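Local coordinates for lipoprotein (Clostridioides difficile, PDB 7RAG) that binds the CwlD amidase and activates it allosterically during spore formation, as the GerS lipoprotein of the LolA family, at the interface of chains A and B and the interface of chains A and C. Sequence-based numbering; all coordinates share one arbitrary frame. Chains: chain A/B, Lipoprotein; chain C, Germination-specific N-acetylmuramoyl-L-alanine amidase, Autolysin.

Contact 1: the interface of chains A and B. Residues chain A 123, 125, 141, 143, 148; chain B 8, 11-12, 14-15.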
loop_
_atom_site.group_PDB
_atom_site.type_symbol
_atom_site.label_atom_id
_atom_site.label_comp_id
_atom_site.label_asym_id
_atom_site.label_seq_id
_atom_site.Cartn_x
_atom_site.Cartn_y
_atom_site.Cartn_z
ATOM N N LEU A 123 -24.967 1.711 28.606
ATOM C CA LEU A 123 -23.648 1.911 29.185
ATOM C C LEU A 123 -23.077 3.170 28.541
ATOM O O LEU A 123 -22.890 3.212 27.326
ATOM C CB LEU A 123 -22.791 0.671 28.921
ATOM C CG LEU A 123 -21.290 0.496 29.215
ATOM C CD1 LEU A 123 -21.028 -0.011 30.596
ATOM C CD2 LEU A 123 -20.645 -0.456 28.198
ATOM N N LEU A 125 -20.005 5.771 28.239
ATOM C CA LEU A 125 -18.559 5.808 28.419
ATOM C C LEU A 125 -18.047 7.157 27.945
ATOM O O LEU A 125 -18.263 7.525 26.787
ATOM C CB LEU A 125 -17.890 4.691 27.628
ATOM C CG LEU A 125 -18.492 3.304 27.794
ATOM C CD1 LEU A 125 -17.664 2.300 27.008
ATOM C CD2 LEU A 125 -18.543 2.927 29.259
ATOM N N LEU A 141 -19.635 7.610 24.243
ATOM C CA LEU A 141 -20.179 6.458 23.541
ATOM C C LEU A 141 -21.333 5.872 24.340
ATOM O O LEU A 141 -21.194 5.607 25.538
ATOM C CB LEU A 141 -19.107 5.397 23.328
ATOM C CG LEU A 141 -19.525 4.130 22.584
ATOM C CD1 LEU A 141 -19.720 4.349 21.088
ATOM C CD2 LEU A 141 -18.500 3.033 22.857
ATOM N N VAL A 143 -23.596 2.600 24.621
ATOM C CA VAL A 143 -23.626 1.184 24.287
ATOM C C VAL A 143 -24.951 0.606 24.772
ATOM O O VAL A 143 -25.408 0.920 25.875
ATOM C CB VAL A 143 -22.432 0.438 24.917
ATOM C CG1 VAL A 143 -22.409 -1.016 24.458
ATOM C CG2 VAL A 143 -21.130 1.136 24.573
ATOM N N LYS A 148 -24.627 -5.025 24.051
ATOM C CA LYS A 148 -23.266 -4.481 24.135
ATOM C C LYS A 148 -22.782 -3.945 22.796
ATOM O O LYS A 148 -21.577 -3.797 22.588
ATOM C CB LYS A 148 -22.259 -5.511 24.674
ATOM C CG LYS A 148 -22.835 -6.484 25.709
ATOM C CD LYS A 148 -22.717 -5.951 27.115
ATOM C CE LYS A 148 -23.896 -6.366 27.960
ATOM N NZ LYS A 148 -24.315 -7.768 27.746
ATOM N N LYS B 8 -22.549 -1.815 36.813
ATOM C CA LYS B 8 -21.784 -1.057 35.833
ATOM C C LYS B 8 -20.582 -1.843 35.328
ATOM O O LYS B 8 -20.359 -1.969 34.115
ATOM C CB LYS B 8 -21.327 0.269 36.441
ATOM C CG LYS B 8 -22.236 1.417 36.143
ATOM C CD LYS B 8 -21.938 2.008 34.770
ATOM C CE LYS B 8 -22.348 1.104 33.583
ATOM N NZ LYS B 8 -22.820 1.762 32.324
ATOM N N VAL B 11 -21.350 -5.090 33.083
ATOM C CA VAL B 11 -21.709 -4.737 31.710
ATOM C C VAL B 11 -20.491 -4.218 30.962
ATOM O O VAL B 11 -20.245 -4.592 29.807
ATOM C CB VAL B 11 -22.856 -3.708 31.691
ATOM C CG1 VAL B 11 -23.002 -3.118 30.302
ATOM C CG2 VAL B 11 -24.171 -4.348 32.097
ATOM N N TYR B 12 -19.706 -3.355 31.609
ATOM C CA TYR B 12 -18.543 -2.784 30.941
ATOM C C TYR B 12 -17.532 -3.857 30.556
ATOM O O TYR B 12 -16.974 -3.828 29.450
ATOM C CB TYR B 12 -17.890 -1.730 31.832
ATOM C CG TYR B 12 -16.652 -1.141 31.208
ATOM C CD1 TYR B 12 -15.409 -1.292 31.806
ATOM C CD2 TYR B 12 -16.723 -0.459 30.000
ATOM C CE1 TYR B 12 -14.272 -0.759 31.226
ATOM C CE2 TYR B 12 -15.602 0.080 29.415
ATOM C CZ TYR B 12 -14.372 -0.072 30.029
ATOM O OH TYR B 12 -13.243 0.464 29.440
ATOM N N ASP B 14 -18.154 -7.076 30.101
ATOM C CA ASP B 14 -18.743 -7.846 29.009
ATOM C C ASP B 14 -18.518 -7.143 27.676
ATOM O O ASP B 14 -18.126 -7.778 26.689
ATOM C CB ASP B 14 -20.240 -8.076 29.264
ATOM C CG ASP B 14 -20.504 -9.034 30.423
ATOM O OD1 ASP B 14 -19.541 -9.656 30.914
ATOM O OD2 ASP B 14 -21.673 -9.168 30.849
ATOM N N PHE B 15 -18.729 -5.825 27.641
ATOM C CA PHE B 15 -18.500 -5.059 26.419
ATOM C C PHE B 15 -17.042 -5.151 25.967
ATOM O O PHE B 15 -16.762 -5.313 24.769
ATOM C CB PHE B 15 -18.913 -3.603 26.648
ATOM C CG PHE B 15 -18.490 -2.658 25.550
ATOM C CD1 PHE B 15 -19.211 -2.574 24.366
ATOM C CD2 PHE B 15 -17.382 -1.828 25.712
ATOM C CE1 PHE B 15 -18.824 -1.691 23.348
ATOM C CE2 PHE B 15 -16.990 -0.946 24.701
ATOM C CZ PHE B 15 -17.712 -0.881 23.515
#
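With CG anti to the backbone N (chi1 169°), B:Phe15 swings its ring off helix 8-21 of chain B and onto the sheet of chain A, where A:Val143 takes the like torsion for CG1 (chi1 -175°). CG1 of A:Val143 lies 3.6 Å from CD1 of B:Phe15, and its CG2 sits above the rim of one ring face. The backbone O of A:Lys148 approaches the edge of the ring in its plane. CZ of B:Phe15 reaches CD2 of A:Leu141, 4.0 Å away. A:Leu123, on strand 122-128, spreads its two methyls between helix residues: CD1 lies 3.7 Å from CG1 of B:Val11, the two side chains running past each other in opposite directions, while CD2 packs 3.9 Å from CB of B:Phe15. The neighbouring A:Leu125 turns CD1 and CD2 to the CD2-CE2 side of the B:Tyr12 ring. This is one part of the two-fold symmetric interface between the lipoprotein copies, perhaps a biological dimer; apolar packing holds helix to sheet here. The bent chain of A:Lys148 lies against the helix, its CD 3.9 Å from CB of B:Asp14; the amine nitrogen NZ is 4.3 Å from OD2 of B:Asp14, too far for a salt bridge.

Contact 2: the interface of chains A and C. Residues chain A 35-37; chain C 57, 62-65.
A:Asn36 presents its carboxamide to the backbone of C:Leu65, at the end of strand 62-65 in the Amidase_3 domain of CwlD, the zinc-dependent partner that the LolA-family lipoprotein activates. The amide acts as donor and acceptor at once. Its nitrogen ND2 gives a hydrogen bond of 2.7 Å to the carbonyl O of C:Leu65, nearly straight at 178° at the hydrogen; this O lies in the amide plane of A:Asn36, and ND2 lies in the plane of the carbonyl. Its oxygen OD1 accepts from the backbone N of C:Leu65 at 2.8 Å, with the donor tilted 22° from the carboxamide plane. The two bonds close a ring between side chain and backbone and fix the flip of the amide, since each end meets a group of matching polarity. CG of A:Asn36 stands between its own backbone N and carbonyl carbon (chi1 60°), which carries the amide from the loop toward the strand. C:Ile64 crosses this side chain at about a right angle and packs its methyl CG2 3.6 Å from CG of A:Asn36. Beside it, A:Gly35 brings CA to 3.5 Å from the carbonyl O of C:Val63. A water bridges the lipoprotein loop to helix 41-58 of the amidase: it hydrogen-bonds to the backbone N of A:Gly35 at 3.0 Å and to carboxylate OE2 of C:Glu57 at 2.9 Å.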
loop_
_atom_site.group_PDB
_atom_site.type_symbol
_atom_site.label_atom_id
_atom_site.label_comp_id
_atom_site.label_asym_id
_atom_site.label_seq_id
_atom_site.Cartn_x
_atom_site.Cartn_y
_atom_site.Cartn_z
ATOM N N GLY A 35 17.722 -27.737 -4.684
ATOM C CA GLY A 35 17.352 -27.922 -6.087
ATOM C C GLY A 35 17.996 -29.177 -6.661
ATOM O O GLY A 35 17.993 -30.217 -5.994
ATOM N N ASN A 36 18.599 -29.098 -7.853
ATOM C CA ASN A 36 19.147 -30.265 -8.539
ATOM C C ASN A 36 20.658 -30.372 -8.387
ATOM O O ASN A 36 21.299 -31.149 -9.103
ATOM C CB ASN A 36 18.780 -30.239 -10.021
ATOM C CG ASN A 36 19.311 -28.995 -10.722
ATOM O OD1 ASN A 36 19.271 -27.879 -10.165
ATOM N ND2 ASN A 36 19.829 -29.172 -11.928
ATOM N N LYS A 37 21.220 -29.646 -7.438
ATOM C CA LYS A 37 22.644 -29.396 -7.270
ATOM C C LYS A 37 22.862 -29.276 -5.769
ATOM O O LYS A 37 22.229 -30.000 -4.998
ATOM C CB LYS A 37 23.105 -28.130 -8.005
ATOM C CG LYS A 37 22.951 -28.126 -9.510
ATOM C CD LYS A 37 23.806 -29.190 -10.154
ATOM C CE LYS A 37 23.778 -29.035 -11.640
ATOM N NZ LYS A 37 24.238 -30.263 -12.331
ATOM N N GLU C 57 15.058 -18.478 -4.493
ATOM C CA GLU C 57 14.892 -19.482 -3.457
ATOM C C GLU C 57 14.508 -18.846 -2.130
ATOM O O GLU C 57 13.698 -19.413 -1.386
ATOM C CB GLU C 57 16.162 -20.313 -3.309
ATOM C CG GLU C 57 16.512 -21.104 -4.559
ATOM C CD GLU C 57 17.471 -22.261 -4.313
ATOM O OE1 GLU C 57 18.304 -22.184 -3.366
ATOM O OE2 GLU C 57 17.391 -23.272 -5.083
ATOM N N LEU C 62 11.631 -22.754 -6.187
ATOM C CA LEU C 62 12.654 -23.783 -6.308
ATOM C C LEU C 62 13.415 -23.545 -7.594
ATOM O O LEU C 62 12.794 -23.340 -8.638
ATOM C CB LEU C 62 12.033 -25.173 -6.328
ATOM C CG LEU C 62 13.042 -26.277 -6.097
ATOM C CD1 LEU C 62 13.588 -26.226 -4.665
ATOM C CD2 LEU C 62 12.394 -27.605 -6.361
ATOM N N VAL C 63 14.747 -23.580 -7.531
ATOM C CA VAL C 63 15.568 -23.321 -8.711
ATOM C C VAL C 63 16.215 -24.621 -9.174
ATOM O O VAL C 63 16.753 -25.385 -8.362
ATOM C CB VAL C 63 16.627 -22.237 -8.457
ATOM C CG1 VAL C 63 17.578 -22.133 -9.649
ATOM C CG2 VAL C 63 15.966 -20.898 -8.198
ATOM N N ILE C 64 16.099 -24.887 -10.477
ATOM C CA ILE C 64 16.854 -25.903 -11.201
ATOM C C ILE C 64 17.958 -25.177 -11.958
ATOM O O ILE C 64 17.675 -24.306 -12.792
ATOM C CB ILE C 64 15.970 -26.685 -12.192
ATOM C CG1 ILE C 64 14.786 -27.384 -11.509
ATOM C CG2 ILE C 64 16.818 -27.678 -12.983
ATOM C CD1 ILE C 64 15.158 -28.471 -10.541
ATOM N N LEU C 65 19.206 -25.549 -11.703
ATOM C CA LEU C 65 20.334 -24.956 -12.402
ATOM C C LEU C 65 20.809 -25.903 -13.493
ATOM O O LEU C 65 20.807 -27.121 -13.307
ATOM C CB LEU C 65 21.472 -24.667 -11.419
ATOM C CG LEU C 65 21.204 -23.613 -10.339
ATOM C CD1 LEU C 65 22.294 -23.654 -9.244
ATOM C CD2 LEU C 65 21.085 -22.222 -10.977
HETATM O O HOH W 1 19.066 -25.244 -3.708
#

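Contact 3: the interface of chains A and B. Residues chain A 54, 100, 102, 104-105, 168, 171; chain B 19, 22, 25, 27, 46.
Strands 24-33 and 40-58 of chain B, with the end of helix 8-21, meet the loop bearing A:Phe100 to A:Ile105 and strands 40-58, 164-169 and 171-173 of chain A. B:Tyr25 is thrust into a mostly aromatic pocket of the partner, a central wedge of this part of the symmetric interface. CZ of A:Phe104 lies over one face of its ring toward the rim, the two side chains reaching tip to tip. CE1 of A:Phe171 lies over the CD2 rim of the same face, 3.6 Å from CD2 of B:Tyr25, while CD1 of A:Ile105 meets the CE1 edge. The phenol OH reaches past them to 3.5 Å from CE1 of A:Tyr54, a contact with a ring carbon. Toward the other end, the CE1 edge of A:Phe100 points at the face of the B:His46 imidazole, the planes at 82°. CG of A:Phe100 stands between its backbone N and carbonyl carbon (chi1 53°), which turns CE1 toward the imidazole. Within chain A, OH of A:Tyr168 donates a hydrogen bond of 2.8 Å to the backbone O of A:Gly102, tying strand to loop. The ring of that tyrosine receives B:Cys27 at its edge, in plane, with the sulfur SG 3.7 Å from CD1.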
loop_
_atom_site.group_PDB
_atom_site.type_symbol
_atom_site.label_atom_id
_atom_site.label_comp_id
_atom_site.label_asym_id
_atom_site.label_seq_id
_atom_site.Cartn_x
_atom_site.Cartn_y
_atom_site.Cartn_z
ATOM N N TYR A 54 -9.718 -0.880 8.800
ATOM C CA TYR A 54 -10.977 -0.153 8.820
ATOM C C TYR A 54 -11.253 0.403 7.426
ATOM O O TYR A 54 -10.349 0.917 6.768
ATOM C CB TYR A 54 -10.924 0.980 9.827
ATOM C CG TYR A 54 -11.009 0.575 11.281
ATOM C CD1 TYR A 54 -12.235 0.302 11.869
ATOM C CD2 TYR A 54 -9.874 0.510 12.082
ATOM C CE1 TYR A 54 -12.330 -0.038 13.209
ATOM C CE2 TYR A 54 -9.960 0.159 13.421
ATOM C CZ TYR A 54 -11.193 -0.106 13.982
ATOM O OH TYR A 54 -11.309 -0.451 15.310
ATOM N N PHE A 100 -10.722 7.517 13.406
ATOM C CA PHE A 100 -11.757 8.274 12.733
ATOM C C PHE A 100 -12.861 8.469 13.753
ATOM O O PHE A 100 -12.895 7.799 14.788
ATOM C CB PHE A 100 -12.286 7.566 11.470
ATOM C CG PHE A 100 -12.731 6.138 11.708
ATOM C CD1 PHE A 100 -14.043 5.849 12.022
ATOM C CD2 PHE A 100 -11.817 5.092 11.649
ATOM C CE1 PHE A 100 -14.439 4.546 12.260
ATOM C CE2 PHE A 100 -12.205 3.796 11.893
ATOM C CZ PHE A 100 -13.521 3.516 12.197
ATOM N N GLY A 102 -16.275 7.736 15.108
ATOM C CA GLY A 102 -16.949 6.457 14.989
ATOM C C GLY A 102 -16.086 5.267 15.367
ATOM O O GLY A 102 -16.619 4.173 15.600
ATOM N N PHE A 104 -14.391 3.096 17.845
ATOM C CA PHE A 104 -14.590 2.875 19.269
ATOM C C PHE A 104 -13.774 1.732 19.841
ATOM O O PHE A 104 -13.427 1.795 21.022
ATOM C CB PHE A 104 -16.070 2.610 19.581
ATOM C CG PHE A 104 -16.631 1.437 18.856
ATOM C CD1 PHE A 104 -16.668 0.191 19.459
ATOM C CD2 PHE A 104 -17.107 1.576 17.563
ATOM C CE1 PHE A 104 -17.175 -0.897 18.801
ATOM C CE2 PHE A 104 -17.625 0.484 16.885
ATOM C CZ PHE A 104 -17.654 -0.761 17.508
ATOM N N ILE A 105 -13.467 0.687 19.067
ATOM C CA ILE A 105 -12.585 -0.347 19.595
ATOM C C ILE A 105 -11.229 0.271 19.869
ATOM O O ILE A 105 -10.750 1.125 19.106
ATOM C CB ILE A 105 -12.413 -1.542 18.642
ATOM C CG1 ILE A 105 -13.734 -2.009 18.037
ATOM C CG2 ILE A 105 -11.737 -2.698 19.389
ATOM C CD1 ILE A 105 -13.560 -3.235 17.136
ATOM N N TYR A 168 -25.206 4.474 15.247
ATOM C CA TYR A 168 -24.850 3.184 14.661
ATOM C C TYR A 168 -26.109 2.372 14.354
ATOM O O TYR A 168 -26.882 2.060 15.261
ATOM C CB TYR A 168 -23.939 2.408 15.613
ATOM C CG TYR A 168 -22.618 3.075 15.923
ATOM C CD1 TYR A 168 -21.468 2.778 15.188
ATOM C CD2 TYR A 168 -22.514 3.993 16.966
ATOM C CE1 TYR A 168 -20.257 3.392 15.481
ATOM C CE2 TYR A 168 -21.310 4.603 17.278
ATOM C CZ TYR A 168 -20.186 4.301 16.532
ATOM O OH TYR A 168 -19.004 4.925 16.847
ATOM N N PHE A 171 -25.736 -3.023 13.210
ATOM C CA PHE A 171 -24.431 -3.462 13.700
ATOM C C PHE A 171 -24.352 -4.984 13.741
ATOM O O PHE A 171 -25.115 -5.631 14.462
ATOM C CB PHE A 171 -24.152 -2.903 15.088
ATOM C CG PHE A 171 -22.721 -3.039 15.498
ATOM C CD1 PHE A 171 -21.802 -2.041 15.199
ATOM C CD2 PHE A 171 -22.276 -4.181 16.147
ATOM C CE1 PHE A 171 -20.476 -2.168 15.561
ATOM C CE2 PHE A 171 -20.946 -4.315 16.512
ATOM C CZ PHE A 171 -20.046 -3.307 16.219
ATOM N N ILE B 19 -15.911 -6.646 22.299
ATOM C CA ILE B 19 -15.207 -5.939 21.232
ATOM C C ILE B 19 -13.770 -6.428 21.068
ATOM O O ILE B 19 -13.200 -6.281 19.979
ATOM C CB ILE B 19 -15.221 -4.415 21.429
ATOM C CG1 ILE B 19 -14.555 -4.021 22.746
ATOM C CG2 ILE B 19 -16.638 -3.895 21.364
ATOM C CD1 ILE B 19 -14.409 -2.528 22.922
HETATM N N MSE B 22 -13.778 -9.475 18.721
HETATM C CA MSE B 22 -14.291 -9.135 17.418
HETATM C C MSE B 22 -13.188 -9.313 16.386
HETATM O O MSE B 22 -12.093 -8.816 16.581
HETATM C CB MSE B 22 -14.781 -7.691 17.450
HETATM C CG MSE B 22 -16.091 -7.414 16.783
HETATM SE SE MSE B 22 -16.848 -5.756 17.544
HETATM C CE MSE B 22 -17.993 -6.562 18.929
ATOM N N TYR B 25 -16.516 -6.468 11.961
ATOM C CA TYR B 25 -17.797 -5.847 12.246
ATOM C C TYR B 25 -18.170 -4.958 11.082
ATOM O O TYR B 25 -17.333 -4.577 10.264
ATOM C CB TYR B 25 -17.820 -5.090 13.593
ATOM C CG TYR B 25 -17.265 -3.681 13.647
ATOM C CD1 TYR B 25 -16.122 -3.394 14.384
ATOM C CD2 TYR B 25 -17.917 -2.623 13.028
ATOM C CE1 TYR B 25 -15.615 -2.116 14.465
ATOM C CE2 TYR B 25 -17.413 -1.345 13.100
ATOM C CZ TYR B 25 -16.259 -1.103 13.822
ATOM O OH TYR B 25 -15.765 0.170 13.895
ATOM N N CYS B 27 -21.307 -1.857 10.017
ATOM C CA CYS B 27 -22.485 -1.113 10.427
ATOM C C CYS B 27 -22.680 0.063 9.497
ATOM O O CYS B 27 -21.798 0.428 8.716
ATOM C CB CYS B 27 -22.389 -0.637 11.877
ATOM S SG CYS B 27 -21.142 0.619 12.180
ATOM N N HIS B 46 -19.259 1.503 7.817
ATOM C CA HIS B 46 -18.026 1.165 8.508
ATOM C C HIS B 46 -17.832 -0.326 8.434
ATOM O O HIS B 46 -18.716 -1.086 8.850
ATOM C CB HIS B 46 -18.074 1.535 9.983
ATOM C CG HIS B 46 -18.048 2.995 10.237
ATOM N ND1 HIS B 46 -17.965 3.522 11.506
ATOM C CD2 HIS B 46 -18.095 4.045 9.389
ATOM C CE1 HIS B 46 -17.967 4.837 11.428
ATOM N NE2 HIS B 46 -18.037 5.177 10.154
#

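Contact 1 and contact 3 belong to the same two-fold symmetric interface of the lipoprotein copies, with their C-alpha centres about 14 Å apart; helix 8-21 of chain B supplies residues to both, so the two patches form one continuous stretch. Each has a twin with the chains exchanged. Contact 2 lies about 58 Å from contact 1 and 48 Å from contact 3, centre to centre, on a loop between strands 24-33 and 40-58 of chain A. Strand 40-58 of chain A gives A:Tyr54 to contact 3, and the same two strands of chain B supply the other side. If this pairing is biological, it and amidase binding use separate surfaces.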